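Local coordinates for protein importin-95 (Chaetomium thermophilum, PDB 4XRI) that probably carries protein cargo into the nucleus as an importin beta transport receptor and, as in its family, probably binds a small GTPase, at residues A[109-113]-A[114-118]; A[217-220]-A[221-225]; A[508-511]-A[512-516]; A[866-869]-A[870-874]. The protein carries 2 engineered substitutions. All blocks are in the same frame, centred on the assembly; numbering follows the deposited sequence.

The four contacts are local ones, spaced in series along a chain built mainly of helices, in the HEAT-repeat solenoid of an importin beta. Interaction 1 starts a helix, interaction 2 is the turn between two helices, interaction 3 lies in the last turns of a helix, and interaction 4 is the end of the final modelled helix. Interactions 1 and 2 are nearest to each other, their closest atoms about 17 Å apart. Interactions 1 and 4 are the most distant pair, with centres 79 Å apart on opposite sides of the chain's centre. Bound sulfate touches interaction 1, where Ser114 and Lys115 face two separate ions.

Interaction 1. Residues A[109-113]-A[114-118]; sequences LASPN and SKAGQ. Engineered in segment 109-113: Pro112 (natural residue Ser). With SO4 (sulfate ion), chain I; SO4 (sulfate ion), chain C.
The contact is the N-terminal cap of helix 114-131, reached through the loop that follows helix 95-108 in the N-terminal part of the solenoid. Asn113 sits at the N-cap and bends its amide back over the first turn: OD1 accepts from Ala116 N at 3.0 Å, in the carbonyl plane and with an N-H...O angle of 153°. This reach depends on CG lying anti to the backbone N (chi1 -172°). The same residue's main-chain O takes Gly117 N at 3.0 Å, the first regular bond of the helix. Asn113 N donates to Ser111 OG at 3.2 Å, which makes an ST turn just ahead of the cap; Glu56 also bonds this hydroxyl. Pro112, an engineered residue that replaces a serine, lies within the turn. On the inner side Leu109 brings CD2 to 3.9 Å from Gly117 O, while its side chain also rests on Ala158 of helix 153-168. Two sulfates, probably from the crystallisation liquor, lie near the helix start. The extended Lys115 puts NZ 2.8 Å from O4 of one, which His61 also bonds; Ser114 OG is 3.0 Å from O1 of the other, which His154 also bonds. The cap thus satisfies an early helix N-H with a side-chain carbonyl, and the lysine charge, probably aided by the helix start, is consistent with the sulfates found here.

Interaction 2. Residues A[217-220]-A[221-225]; sequences VGNN and FKHEG
Lys222 folds its side chain back over the turn and lies alongside Asn220, the two pointing the same way. A bend at its last torsion (chi4 68°) brings NZ to 3.1 Å from Asn219 O, where it donates from well above the carbonyl plane, and to 3.3 Å from Asn220 OD1 in a weak bond. The ammonium group is therefore held by a main-chain and a side-chain oxygen of consecutive residues. Asn219 has CG anti to its own N (chi1 -165°), and its ND2 comes to the edge of the His223 ring, 3.4 Å from CE1, with amide and ring planes 54° apart. Lys222 CB covers one face of that imidazole. Within the turn, Phe221 N bonds Gly218 O at 2.8 Å, and the phenyl ring meets Gly218 CA near its plane, 4.1 Å from CD1. The same ring stacks with Tyr260 and packs on Ile230 and Met231 of helix 224-238, while His223 ND1 is bonded to Glu226. A leucine in place of Asn219 lacks the side-chain carbonyl that lies close to Lys222 NZ, and would probably leave the edge of His223 without its amide neighbour. Asn219, Asn220 and Phe221 all have positive phi, and His223 occupies the N-cap of the next helix. The arrangement is a tight interhelical turn of a helical-repeat solenoid, joining helix 214-217 to helix 224-238 with an aromatic side chain turned into the core.

Interaction 3. Residues A[508-511]-A[512-516]; sequences QSVT and NLLTV
Gln508 O sits over one face of the Asn512 amide, 3.3 Å from CG, while Gln508 NE2 comes to OD1 of the same group at 2.9 Å, the two amide planes 31° apart. The N-H...O angle of 128° makes this bond weak. A bend in the glutamine at chi2 (62°), after a CG trans to the main-chain N, swings the amide along the helix to its partner. Gln508 O is also the oxygen that Asn512 N uses for the regular helical bond. Asn512 leans as well on Phe467 and Met471 of helix 455-472. Replacing Asn512 by alanine removes the amide and is likely to leave Gln508 NE2 without this acceptor, with a gap beside Phe467 and Met471.

Further along, Thr511 and Thr515 run side by side. Thr515 OG1 donates to Thr511 O at 2.6 Å, and Thr515 N bonds that same oxygen at 2.9 Å from the opposite face of its plane, so one carbonyl is gripped twice. On another side of the helix, Val510 CG1 rests 3.8 Å from Leu514 CD1, the two branches pointing the same way, and both residues touch Leu552 of helix 546-567. Leu513 instead turns to Val533 of helix 524-539 and to Phe467. These i to i+4 contacts, with apolar rows facing neighbouring helices and a threonine hydroxyl returned to the main chain, are typical of an amphipathic helix within the stacked helical repeats of an importin beta.

Interaction 4. Residues A[866-869]-A[870-874]; sequences EQVK and RQIAG
A branch methyl of Val868 meets the end of the Ile872 chain: Val868 CG1 and Ile872 CD1 are 3.4 Å apart, tighter than usual for two carbons, and the same CD1 lies 3.2 Å from Val868 O. Ile872 swings its delta carbon back toward the preceding turn through chi2 (84°). Val868 O also receives two main-chain donors. Ile872 N reaches it at 3.1 Å in the regular i+4 bond, and Gln871 N at 2.6 Å from above the carbonyl plane, an i+3 bond near the helix end that is unusually short and whose exact length is doubtful. Gln871 N keeps a weak second bond to Gln867 O, so its N-H is shared between the two spacings.

On the solvent side Arg870 continues the regular pattern, its N bonding Glu866 O at 2.9 Å, and its CG packs 3.1 Å from that oxygen. The arginine chain bends at chi3 (-55°), turning its guanidinium toward Gln867, whose OE1 lies 2.8 Å from Arg870 NH1; the angle is poor for a hydrogen bond, and the amide and guanidinium planes stand nearly perpendicular at 85°.

A second layer sets these groups. Gln867 NE2 is bonded to Gly820 O, which holds the amide against helix 809-825, and Val868 packs on Ile819 of the same helix. Gln871 turns toward Ala832 and Phe835 of helix 832-835. Ala873 is the first residue to leave helical angles. The mixture of i+3 and i+4 bonds is typical of a C-terminal helix end, here closing the last modelled helix of the solenoid against the preceding helices.

Interaction 1. Residues A[109-113]-A[114-118]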
ATOM      1  N   LEU A 109     -23.497  30.199 -12.016  1.00 37.39           N
ATOM      2  CA  LEU A 109     -23.757  28.921 -12.679  1.00 38.34           C
ATOM      3  C   LEU A 109     -24.250  29.112 -14.113  1.00 38.89           C
ATOM      4  O   LEU A 109     -24.046  28.251 -14.970  1.00 37.63           O
ATOM      5  CB  LEU A 109     -24.787  28.104 -11.898  1.00 38.79           C
ATOM      6  CG  LEU A 109     -24.418  27.572 -10.512  1.00 36.36           C
ATOM      7  CD1 LEU A 109     -25.562  26.725  -9.973  1.00 33.78           C
ATOM      8  CD2 LEU A 109     -23.126  26.769 -10.558  1.00 38.78           C
ATOM      9  N   ALA A 110     -24.898  30.244 -14.364  1.00 36.61           N
ATOM     10  CA  ALA A 110     -25.502  30.518 -15.662  1.00 36.88           C
ATOM     11  C   ALA A 110     -24.497  31.082 -16.665  1.00 40.35           C
ATOM     12  O   ALA A 110     -24.809  31.226 -17.848  1.00 40.91           O
ATOM     13  CB  ALA A 110     -26.673  31.477 -15.500  1.00 40.24           C
ATOM     14  N   SER A 111     -23.297  31.402 -16.188  1.00 39.79           N
ATOM     15  CA  SER A 111     -22.262  31.996 -17.030  1.00 35.81           C
ATOM     16  C   SER A 111     -21.908  31.119 -18.227  1.00 41.21           C
ATOM     17  O   SER A 111     -21.731  29.913 -18.083  1.00 40.07           O
ATOM     18  CB  SER A 111     -20.999  32.271 -16.207  1.00 37.96           C
ATOM     19  OG  SER A 111     -19.967  32.788 -17.030  1.00 42.21           O
ATOM     20  N   PRO A 112     -21.804  31.733 -19.417  1.00 38.71           N
ATOM     21  CA  PRO A 112     -21.388  31.022 -20.630  1.00 40.31           C
ATOM     22  C   PRO A 112     -19.920  30.607 -20.572  1.00 43.83           C
ATOM     23  O   PRO A 112     -19.474  29.810 -21.395  1.00 44.60           O
ATOM     24  CB  PRO A 112     -21.631  32.049 -21.743  1.00 43.91           C
ATOM     25  CG  PRO A 112     -21.554  33.360 -21.062  1.00 45.09           C
ATOM     26  CD  PRO A 112     -22.131  33.141 -19.690  1.00 35.48           C
ATOM     27  N   ASN A 113     -19.180  31.143 -19.606  1.00 41.44           N
ATOM     28  CA  ASN A 113     -17.806  30.718 -19.379  1.00 44.48           C
ATOM     29  C   ASN A 113     -17.766  29.452 -18.527  1.00 42.56           C
ATOM     30  O   ASN A 113     -18.133  29.469 -17.352  1.00 40.32           O
ATOM     31  CB  ASN A 113     -16.994  31.829 -18.717  1.00 46.30           C
ATOM     32  CG  ASN A 113     -15.516  31.501 -18.635  1.00 50.98           C
ATOM     33  OD1 ASN A 113     -15.043  30.966 -17.632  1.00 42.88           O
ATOM     34  ND2 ASN A 113     -14.780  31.816 -19.696  1.00 44.88           N
ATOM     35  N   SER A 114     -17.317  28.359 -19.134  1.00 42.28           N
ATOM     36  CA  SER A 114     -17.345  27.046 -18.499  1.00 43.31           C
ATOM     37  C   SER A 114     -16.496  26.971 -17.234  1.00 39.99           C
ATOM     38  O   SER A 114     -16.886  26.336 -16.254  1.00 42.22           O
ATOM     39  CB  SER A 114     -16.882  25.973 -19.488  1.00 42.01           C
ATOM     40  OG  SER A 114     -17.839  25.789 -20.515  1.00 52.81           O
ATOM     41  N   LYS A 115     -15.335  27.616 -17.258  1.00 40.19           N
ATOM     42  CA  LYS A 115     -14.425  27.572 -16.119  1.00 45.27           C
ATOM     43  C   LYS A 115     -15.002  28.291 -14.902  1.00 50.16           C
ATOM     44  O   LYS A 115     -14.859  27.822 -13.771  1.00 46.59           O
ATOM     45  CB  LYS A 115     -13.071  28.169 -16.501  1.00 48.31           C
ATOM     46  CG  LYS A 115     -12.324  27.345 -17.537  1.00 55.38           C
ATOM     47  CD  LYS A 115     -10.994  27.969 -17.912  1.00 57.54           C
ATOM     48  CE  LYS A 115     -10.274  27.124 -18.953  1.00 61.08           C
ATOM     49  NZ  LYS A 115      -9.012  27.761 -19.415  1.00 57.61           N
ATOM     50  N   ALA A 116     -15.656  29.424 -15.142  1.00 42.42           N
ATOM     51  CA  ALA A 116     -16.309  30.167 -14.072  1.00 42.29           C
ATOM     52  C   ALA A 116     -17.474  29.363 -13.507  1.00 43.23           C
ATOM     53  O   ALA A 116     -17.664  29.295 -12.292  1.00 41.54           O
ATOM     54  CB  ALA A 116     -16.789  31.517 -14.576  1.00 38.28           C
ATOM     55  N   GLY A 117     -18.246  28.752 -14.400  1.00 40.18           N
ATOM     56  CA  GLY A 117     -19.378  27.936 -14.002  1.00 36.48           C
ATOM     57  C   GLY A 117     -18.962  26.753 -13.152  1.00 43.34           C
ATOM     58  O   GLY A 117     -19.590  26.452 -12.138  1.00 38.59           O
ATOM     59  N   GLN A 118     -17.892  26.082 -13.570  1.00 41.16           N
ATOM     60  CA  GLN A 118     -17.359  24.943 -12.829  1.00 41.93           C
ATOM     61  C   GLN A 118     -16.902  25.373 -11.444  1.00 36.93           C
ATOM     62  O   GLN A 118     -17.203  24.714 -10.448  1.00 48.60           O
ATOM     63  CB  GLN A 118     -16.193  24.299 -13.586  1.00 41.54           C
ATOM     64  CG  GLN A 118     -15.854  22.883 -13.147  1.00 48.75           C
ATOM     65  CD  GLN A 118     -14.957  22.837 -11.924  1.00 58.14           C
ATOM     66  OE1 GLN A 118     -14.355  23.841 -11.538  1.00 59.39           O
ATOM     67  NE2 GLN A 118     -14.865  21.664 -11.306  1.00 54.09           N
TER
HETATM   68  S   SO4 I 908     -17.934  26.492 -24.010  0.65 66.59           S
HETATM   69  O1  SO4 I 908     -18.015  27.536 -22.993  0.65 69.37           O
HETATM   70  O2  SO4 I 908     -16.570  25.973 -24.060  0.65 68.62           O
HETATM   71  O3  SO4 I 908     -18.856  25.409 -23.676  0.65 61.13           O
HETATM   72  O4  SO4 I 908     -18.294  27.050 -25.311  0.65 61.62           O
HETATM   73  S   SO4 C 902      -8.800  31.468 -20.441  0.83 60.09           S
HETATM   74  O1  SO4 C 902      -7.433  30.961 -20.382  0.83 63.30           O
HETATM   75  O2  SO4 C 902      -8.936  32.592 -19.520  0.83 44.02           O
HETATM   76  O3  SO4 C 902      -9.096  31.917 -21.797  0.83 63.47           O
HETATM   77  O4  SO4 C 902      -9.731  30.407 -20.070  0.83 58.43           O

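Interaction 2. Residues A[217-220]-A[221-225]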
ATOM      1  N   VAL A 217     -28.080   8.607  -5.197  1.00 62.69           N
ATOM      2  CA  VAL A 217     -29.342   8.571  -5.939  1.00 64.73           C
ATOM      3  C   VAL A 217     -29.878   7.164  -6.193  1.00 69.37           C
ATOM      4  O   VAL A 217     -31.088   6.969  -6.292  1.00 74.50           O
ATOM      5  CB  VAL A 217     -29.229   9.288  -7.309  1.00 74.26           C
ATOM      6  CG1 VAL A 217     -28.910  10.761  -7.123  1.00 73.32           C
ATOM      7  CG2 VAL A 217     -28.201   8.617  -8.205  1.00 69.48           C
ATOM      8  N   GLY A 218     -28.986   6.186  -6.293  1.00 70.30           N
ATOM      9  CA  GLY A 218     -29.405   4.829  -6.592  1.00 78.38           C
ATOM     10  C   GLY A 218     -30.116   4.184  -5.421  1.00 79.29           C
ATOM     11  O   GLY A 218     -30.696   3.104  -5.556  1.00 76.90           O
ATOM     12  N   ASN A 219     -30.091   4.875  -4.281  1.00 87.62           N
ATOM     13  CA  ASN A 219     -30.492   4.311  -2.997  1.00 81.80           C
ATOM     14  C   ASN A 219     -29.902   2.920  -2.858  1.00 65.00           C
ATOM     15  O   ASN A 219     -30.608   1.957  -2.558  1.00 61.96           O
ATOM     16  CB  ASN A 219     -32.014   4.274  -2.846  1.00 86.84           C
ATOM     17  CG  ASN A 219     -32.444   4.036  -1.408  1.00 98.16           C
ATOM     18  OD1 ASN A 219     -31.626   4.087  -0.488  1.00 99.97           O
ATOM     19  ND2 ASN A 219     -33.731   3.778  -1.209  1.00101.94           N
ATOM     20  N   ASN A 220     -28.603   2.833  -3.127  1.00 60.26           N
ATOM     21  CA  ASN A 220     -27.857   1.585  -3.053  1.00 74.04           C
ATOM     22  C   ASN A 220     -28.424   0.490  -3.958  1.00 79.37           C
ATOM     23  O   ASN A 220     -28.259  -0.700  -3.681  1.00 84.18           O
ATOM     24  CB  ASN A 220     -27.800   1.102  -1.604  1.00 80.74           C
ATOM     25  CG  ASN A 220     -27.281   2.168  -0.657  1.00 82.65           C
ATOM     26  OD1 ASN A 220     -27.968   2.572   0.280  1.00 85.86           O
ATOM     27  ND2 ASN A 220     -26.063   2.636  -0.907  1.00 80.77           N
ATOM     28  N   PHE A 221     -29.098   0.904  -5.030  1.00 80.77           N
ATOM     29  CA  PHE A 221     -29.542  -0.002  -6.091  1.00 79.82           C
ATOM     30  C   PHE A 221     -30.455  -1.136  -5.623  1.00 88.00           C
ATOM     31  O   PHE A 221     -30.546  -2.170  -6.281  1.00 91.95           O
ATOM     32  CB  PHE A 221     -28.322  -0.605  -6.793  1.00 67.68           C
ATOM     33  CG  PHE A 221     -27.996   0.039  -8.106  1.00 57.56           C
ATOM     34  CD1 PHE A 221     -27.879   1.413  -8.215  1.00 49.93           C
ATOM     35  CD2 PHE A 221     -27.793  -0.737  -9.234  1.00 56.68           C
ATOM     36  CE1 PHE A 221     -27.577   2.003  -9.430  1.00 49.76           C
ATOM     37  CE2 PHE A 221     -27.490  -0.156 -10.449  1.00 51.74           C
ATOM     38  CZ  PHE A 221     -27.381   1.216 -10.548  1.00 49.37           C
ATOM     39  N   LYS A 222     -31.138  -0.940  -4.501  1.00 84.56           N
ATOM     40  CA  LYS A 222     -31.929  -2.013  -3.907  1.00 87.09           C
ATOM     41  C   LYS A 222     -33.216  -2.305  -4.674  1.00 86.71           C
ATOM     42  O   LYS A 222     -33.691  -3.440  -4.686  1.00 90.12           O
ATOM     43  CB  LYS A 222     -32.271  -1.679  -2.454  1.00 88.84           C
ATOM     44  CG  LYS A 222     -31.099  -1.170  -1.639  1.00 90.45           C
ATOM     45  CD  LYS A 222     -31.375  -1.299  -0.151  1.00 92.91           C
ATOM     46  CE  LYS A 222     -30.510  -0.348   0.653  1.00 92.60           C
ATOM     47  NZ  LYS A 222     -30.901   1.069   0.411  1.00 90.13           N
ATOM     48  N   HIS A 223     -33.775  -1.284  -5.313  1.00 86.17           N
ATOM     49  CA  HIS A 223     -35.082  -1.414  -5.947  1.00 81.72           C
ATOM     50  C   HIS A 223     -34.976  -1.484  -7.469  1.00 73.91           C
ATOM     51  O   HIS A 223     -34.222  -0.732  -8.086  1.00 69.84           O
ATOM     52  CB  HIS A 223     -35.983  -0.257  -5.518  1.00 84.58           C
ATOM     53  CG  HIS A 223     -35.967  -0.003  -4.044  1.00 96.04           C
ATOM     54  ND1 HIS A 223     -35.434   1.139  -3.487  1.00102.29           N
ATOM     55  CD2 HIS A 223     -36.400  -0.758  -3.002  1.00100.49           C
ATOM     56  CE1 HIS A 223     -35.548   1.085  -2.173  1.00103.69           C
ATOM     57  NE2 HIS A 223     -36.132  -0.057  -1.854  1.00104.01           N
ATOM     58  N   GLU A 224     -35.745  -2.394  -8.058  1.00 71.70           N
ATOM     59  CA  GLU A 224     -35.623  -2.744  -9.471  1.00 73.41           C
ATOM     60  C   GLU A 224     -35.966  -1.593 -10.416  1.00 80.45           C
ATOM     61  O   GLU A 224     -35.396  -1.483 -11.502  1.00 82.33           O
ATOM     62  CB  GLU A 224     -36.515  -3.947  -9.783  1.00 74.74           C
ATOM     63  CG  GLU A 224     -36.186  -4.654 -11.085  1.00 78.79           C
ATOM     64  CD  GLU A 224     -37.039  -5.889 -11.306  1.00 82.09           C
ATOM     65  OE1 GLU A 224     -38.088  -6.012 -10.640  1.00 84.33           O
ATOM     66  OE2 GLU A 224     -36.659  -6.737 -12.142  1.00 81.02           O
ATOM     67  N   GLY A 225     -36.901  -0.743 -10.001  1.00 80.28           N
ATOM     68  CA  GLY A 225     -37.334   0.378 -10.818  1.00 74.78           C
ATOM     69  C   GLY A 225     -36.236   1.403 -11.020  1.00 68.32           C
ATOM     70  O   GLY A 225     -35.906   1.753 -12.153  1.00 68.92           O
TER

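Interaction 3. Residues A[508-511]-A[512-516]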
ATOM      1  N   GLN A 508      30.397 -17.698 -10.711  1.00 54.57           N
ATOM      2  CA  GLN A 508      30.293 -16.958 -11.962  1.00 53.63           C
ATOM      3  C   GLN A 508      29.247 -15.852 -11.851  1.00 46.40           C
ATOM      4  O   GLN A 508      29.461 -14.732 -12.319  1.00 46.35           O
ATOM      5  CB  GLN A 508      29.948 -17.901 -13.117  1.00 53.97           C
ATOM      6  CG  GLN A 508      29.832 -17.208 -14.466  1.00 56.95           C
ATOM      7  CD  GLN A 508      31.131 -16.559 -14.901  1.00 61.41           C
ATOM      8  OE1 GLN A 508      32.081 -17.241 -15.282  1.00 73.50           O
ATOM      9  NE2 GLN A 508      31.179 -15.234 -14.842  1.00 60.93           N
ATOM     10  N   SER A 509      28.117 -16.178 -11.230  1.00 49.61           N
ATOM     11  CA  SER A 509      27.039 -15.219 -11.026  1.00 49.65           C
ATOM     12  C   SER A 509      27.499 -14.040 -10.174  1.00 47.86           C
ATOM     13  O   SER A 509      27.239 -12.886 -10.509  1.00 41.99           O
ATOM     14  CB  SER A 509      25.833 -15.900 -10.374  1.00 52.30           C
ATOM     15  OG  SER A 509      25.257 -16.860 -11.243  1.00 50.55           O
ATOM     16  N   VAL A 510      28.181 -14.345  -9.075  1.00 43.10           N
ATOM     17  CA  VAL A 510      28.744 -13.325  -8.196  1.00 48.85           C
ATOM     18  C   VAL A 510      29.733 -12.451  -8.956  1.00 48.65           C
ATOM     19  O   VAL A 510      29.742 -11.227  -8.811  1.00 43.80           O
ATOM     20  CB  VAL A 510      29.440 -13.960  -6.969  1.00 50.42           C
ATOM     21  CG1 VAL A 510      30.272 -12.925  -6.224  1.00 46.36           C
ATOM     22  CG2 VAL A 510      28.410 -14.598  -6.050  1.00 47.05           C
ATOM     23  N   THR A 511      30.555 -13.093  -9.778  1.00 47.52           N
ATOM     24  CA  THR A 511      31.513 -12.395 -10.625  1.00 54.92           C
ATOM     25  C   THR A 511      30.816 -11.433 -11.587  1.00 47.91           C
ATOM     26  O   THR A 511      31.236 -10.285 -11.745  1.00 47.67           O
ATOM     27  CB  THR A 511      32.367 -13.392 -11.429  1.00 60.80           C
ATOM     28  OG1 THR A 511      33.397 -13.927 -10.589  1.00 61.40           O
ATOM     29  CG2 THR A 511      33.002 -12.713 -12.624  1.00 59.03           C
ATOM     30  N   ASN A 512      29.744 -11.904 -12.218  1.00 47.18           N
ATOM     31  CA  ASN A 512      28.985 -11.079 -13.155  1.00 48.62           C
ATOM     32  C   ASN A 512      28.339  -9.872 -12.481  1.00 48.78           C
ATOM     33  O   ASN A 512      28.376  -8.758 -13.005  1.00 44.08           O
ATOM     34  CB  ASN A 512      27.908 -11.911 -13.852  1.00 42.90           C
ATOM     35  CG  ASN A 512      28.489 -12.908 -14.838  1.00 52.86           C
ATOM     36  OD1 ASN A 512      29.647 -12.792 -15.246  1.00 55.61           O
ATOM     37  ND2 ASN A 512      27.685 -13.893 -15.228  1.00 39.05           N
ATOM     38  N   LEU A 513      27.751 -10.103 -11.312  1.00 45.95           N
ATOM     39  CA  LEU A 513      27.069  -9.047 -10.577  1.00 46.88           C
ATOM     40  C   LEU A 513      28.058  -8.029 -10.023  1.00 43.53           C
ATOM     41  O   LEU A 513      27.766  -6.836  -9.970  1.00 45.08           O
ATOM     42  CB  LEU A 513      26.229  -9.650  -9.451  1.00 45.07           C
ATOM     43  CG  LEU A 513      25.040 -10.470  -9.950  1.00 45.24           C
ATOM     44  CD1 LEU A 513      24.457 -11.315  -8.834  1.00 38.63           C
ATOM     45  CD2 LEU A 513      23.980  -9.548 -10.538  1.00 40.64           C
ATOM     46  N   LEU A 514      29.231  -8.504  -9.614  1.00 44.85           N
ATOM     47  CA  LEU A 514      30.291  -7.615  -9.148  1.00 42.28           C
ATOM     48  C   LEU A 514      30.873  -6.808 -10.304  1.00 50.30           C
ATOM     49  O   LEU A 514      31.329  -5.678 -10.113  1.00 48.79           O
ATOM     50  CB  LEU A 514      31.395  -8.410  -8.445  1.00 45.00           C
ATOM     51  CG  LEU A 514      31.133  -8.794  -6.987  1.00 52.67           C
ATOM     52  CD1 LEU A 514      32.233  -9.698  -6.454  1.00 51.07           C
ATOM     53  CD2 LEU A 514      30.996  -7.548  -6.133  1.00 47.06           C
ATOM     54  N   THR A 515      30.843  -7.384 -11.503  1.00 48.96           N
ATOM     55  CA  THR A 515      31.366  -6.709 -12.684  1.00 46.64           C
ATOM     56  C   THR A 515      30.468  -5.550 -13.099  1.00 43.13           C
ATOM     57  O   THR A 515      30.945  -4.447 -13.355  1.00 45.16           O
ATOM     58  CB  THR A 515      31.513  -7.678 -13.872  1.00 52.32           C
ATOM     59  OG1 THR A 515      32.377  -8.761 -13.506  1.00 46.22           O
ATOM     60  CG2 THR A 515      32.086  -6.956 -15.087  1.00 53.86           C
ATOM     61  N   VAL A 516      29.165  -5.803 -13.146  1.00 44.92           N
ATOM     62  CA  VAL A 516      28.208  -4.801 -13.601  1.00 46.99           C
ATOM     63  C   VAL A 516      28.040  -3.674 -12.576  1.00 49.66           C
ATOM     64  O   VAL A 516      27.687  -2.549 -12.934  1.00 43.97           O
ATOM     65  CB  VAL A 516      26.833  -5.448 -13.915  1.00 53.21           C
ATOM     66  CG1 VAL A 516      26.194  -6.013 -12.661  1.00 46.32           C
ATOM     67  CG2 VAL A 516      25.903  -4.454 -14.599  1.00 56.28           C
TER

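Interaction 4. Residues A[866-869]-A[870-874]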
ATOM      1  N   GLU A 866      -1.600 -27.943  28.684  1.00 66.37           N
ATOM      2  CA  GLU A 866      -0.945 -28.837  29.626  1.00 70.19           C
ATOM      3  C   GLU A 866      -0.614 -28.096  30.916  1.00 66.25           C
ATOM      4  O   GLU A 866      -0.851 -28.608  32.007  1.00 62.74           O
ATOM      5  CB  GLU A 866       0.323 -29.435  29.015  1.00 78.33           C
ATOM      6  CG  GLU A 866       0.606 -30.849  29.481  1.00 91.40           C
ATOM      7  CD  GLU A 866      -0.437 -31.829  28.987  1.00 99.71           C
ATOM      8  OE1 GLU A 866      -0.873 -31.690  27.825  1.00 99.95           O
ATOM      9  OE2 GLU A 866      -0.826 -32.728  29.761  1.00103.86           O
ATOM     10  N   GLN A 867      -0.079 -26.885  30.786  1.00 70.69           N
ATOM     11  CA  GLN A 867       0.228 -26.038  31.943  1.00 63.22           C
ATOM     12  C   GLN A 867      -1.005 -25.762  32.794  1.00 59.86           C
ATOM     13  O   GLN A 867      -0.968 -25.795  34.026  1.00 68.07           O
ATOM     14  CB  GLN A 867       0.835 -24.716  31.476  1.00 60.43           C
ATOM     15  CG  GLN A 867       2.274 -24.827  30.994  1.00 60.29           C
ATOM     16  CD  GLN A 867       3.253 -25.153  32.111  1.00 69.10           C
ATOM     17  OE1 GLN A 867       3.281 -26.273  32.624  1.00 66.53           O
ATOM     18  NE2 GLN A 867       4.063 -24.170  32.493  1.00 67.70           N
ATOM     19  N   VAL A 868      -2.102 -25.470  32.107  1.00 59.33           N
ATOM     20  CA  VAL A 868      -3.410 -25.317  32.749  1.00 63.81           C
ATOM     21  C   VAL A 868      -3.752 -26.600  33.495  1.00 70.15           C
ATOM     22  O   VAL A 868      -3.752 -26.583  34.699  1.00 74.37           O
ATOM     23  CB  VAL A 868      -4.501 -24.963  31.739  1.00 67.99           C
ATOM     24  CG1 VAL A 868      -5.872 -24.943  32.383  1.00 73.52           C
ATOM     25  CG2 VAL A 868      -4.226 -23.594  31.175  1.00 70.75           C
ATOM     26  N   LYS A 869      -3.919 -27.720  32.795  1.00 62.31           N
ATOM     27  CA  LYS A 869      -4.193 -29.018  33.416  1.00 72.25           C
ATOM     28  C   LYS A 869      -3.319 -29.351  34.634  1.00 80.70           C
ATOM     29  O   LYS A 869      -3.828 -29.850  35.629  1.00 86.78           O
ATOM     30  CB  LYS A 869      -4.056 -30.112  32.352  1.00 72.10           C
ATOM     31  CG  LYS A 869      -5.207 -30.156  31.380  1.00 75.80           C
ATOM     32  CD  LYS A 869      -5.107 -31.298  30.418  1.00 83.16           C
ATOM     33  CE  LYS A 869      -6.316 -31.336  29.506  1.00 85.96           C
ATOM     34  NZ  LYS A 869      -6.183 -32.362  28.433  1.00 88.94           N
ATOM     35  N   ARG A 870      -2.023 -29.058  34.569  1.00 74.59           N
ATOM     36  CA  ARG A 870      -1.140 -29.326  35.706  1.00 80.56           C
ATOM     37  C   ARG A 870      -1.396 -28.341  36.846  1.00 79.69           C
ATOM     38  O   ARG A 870      -0.968 -28.564  37.978  1.00 83.69           O
ATOM     39  CB  ARG A 870       0.337 -29.276  35.291  1.00 84.08           C
ATOM     40  CG  ARG A 870       0.677 -30.209  34.137  1.00 90.80           C
ATOM     41  CD  ARG A 870       2.146 -30.617  34.138  1.00 93.96           C
ATOM     42  NE  ARG A 870       3.055 -29.474  34.145  1.00 95.43           N
ATOM     43  CZ  ARG A 870       4.195 -29.425  33.464  1.00 95.23           C
ATOM     44  NH1 ARG A 870       4.963 -28.346  33.534  1.00 89.16           N
ATOM     45  NH2 ARG A 870       4.565 -30.451  32.708  1.00 98.90           N
ATOM     46  N   GLN A 871      -2.088 -27.248  36.540  1.00 88.30           N
ATOM     47  CA  GLN A 871      -2.534 -26.302  37.560  1.00 82.97           C
ATOM     48  C   GLN A 871      -3.801 -26.788  38.271  1.00 87.45           C
ATOM     49  O   GLN A 871      -3.898 -26.696  39.494  1.00 86.32           O
ATOM     50  CB  GLN A 871      -2.789 -24.921  36.946  1.00 68.76           C
ATOM     51  CG  GLN A 871      -1.600 -23.980  37.019  1.00 64.28           C
ATOM     52  CD  GLN A 871      -1.453 -23.335  38.389  1.00 70.40           C
ATOM     53  OE1 GLN A 871      -2.445 -23.030  39.051  1.00 75.02           O
ATOM     54  NE2 GLN A 871      -0.212 -23.129  38.821  1.00 69.33           N
ATOM     55  N   ILE A 872      -4.785 -27.285  37.519  1.00 83.79           N
ATOM     56  CA  ILE A 872      -6.098 -27.604  38.117  1.00 90.31           C
ATOM     57  C   ILE A 872      -5.960 -28.505  39.351  1.00 96.68           C
ATOM     58  O   ILE A 872      -6.644 -28.311  40.358  1.00 94.65           O
ATOM     59  CB  ILE A 872      -7.074 -28.293  37.083  1.00 91.06           C
ATOM     60  CG1 ILE A 872      -7.776 -27.247  36.201  1.00 86.36           C
ATOM     61  CG2 ILE A 872      -8.014 -29.231  37.758  1.00 94.47           C
ATOM     62  CD1 ILE A 872      -6.930 -26.848  35.018  1.00 84.55           C
ATOM     63  N   ALA A 873      -5.090 -29.504  39.261  1.00 92.68           N
ATOM     64  CA  ALA A 873      -4.853 -30.395  40.392  1.00 99.70           C
ATOM     65  C   ALA A 873      -3.577 -30.016  41.140  1.00103.11           C
ATOM     66  O   ALA A 873      -2.475 -30.100  40.595  1.00103.37           O
ATOM     67  CB  ALA A 873      -4.780 -31.840  39.927  1.00100.04           C
ATOM     68  N   GLY A 874      -3.732 -29.600  42.394  1.00103.06           N
ATOM     69  CA  GLY A 874      -2.595 -29.262  43.231  1.00100.88           C
ATOM     70  C   GLY A 874      -2.105 -30.464  44.015  1.00103.10           C
ATOM     71  O   GLY A 874      -2.667 -31.555  43.908  1.00104.04           O
TER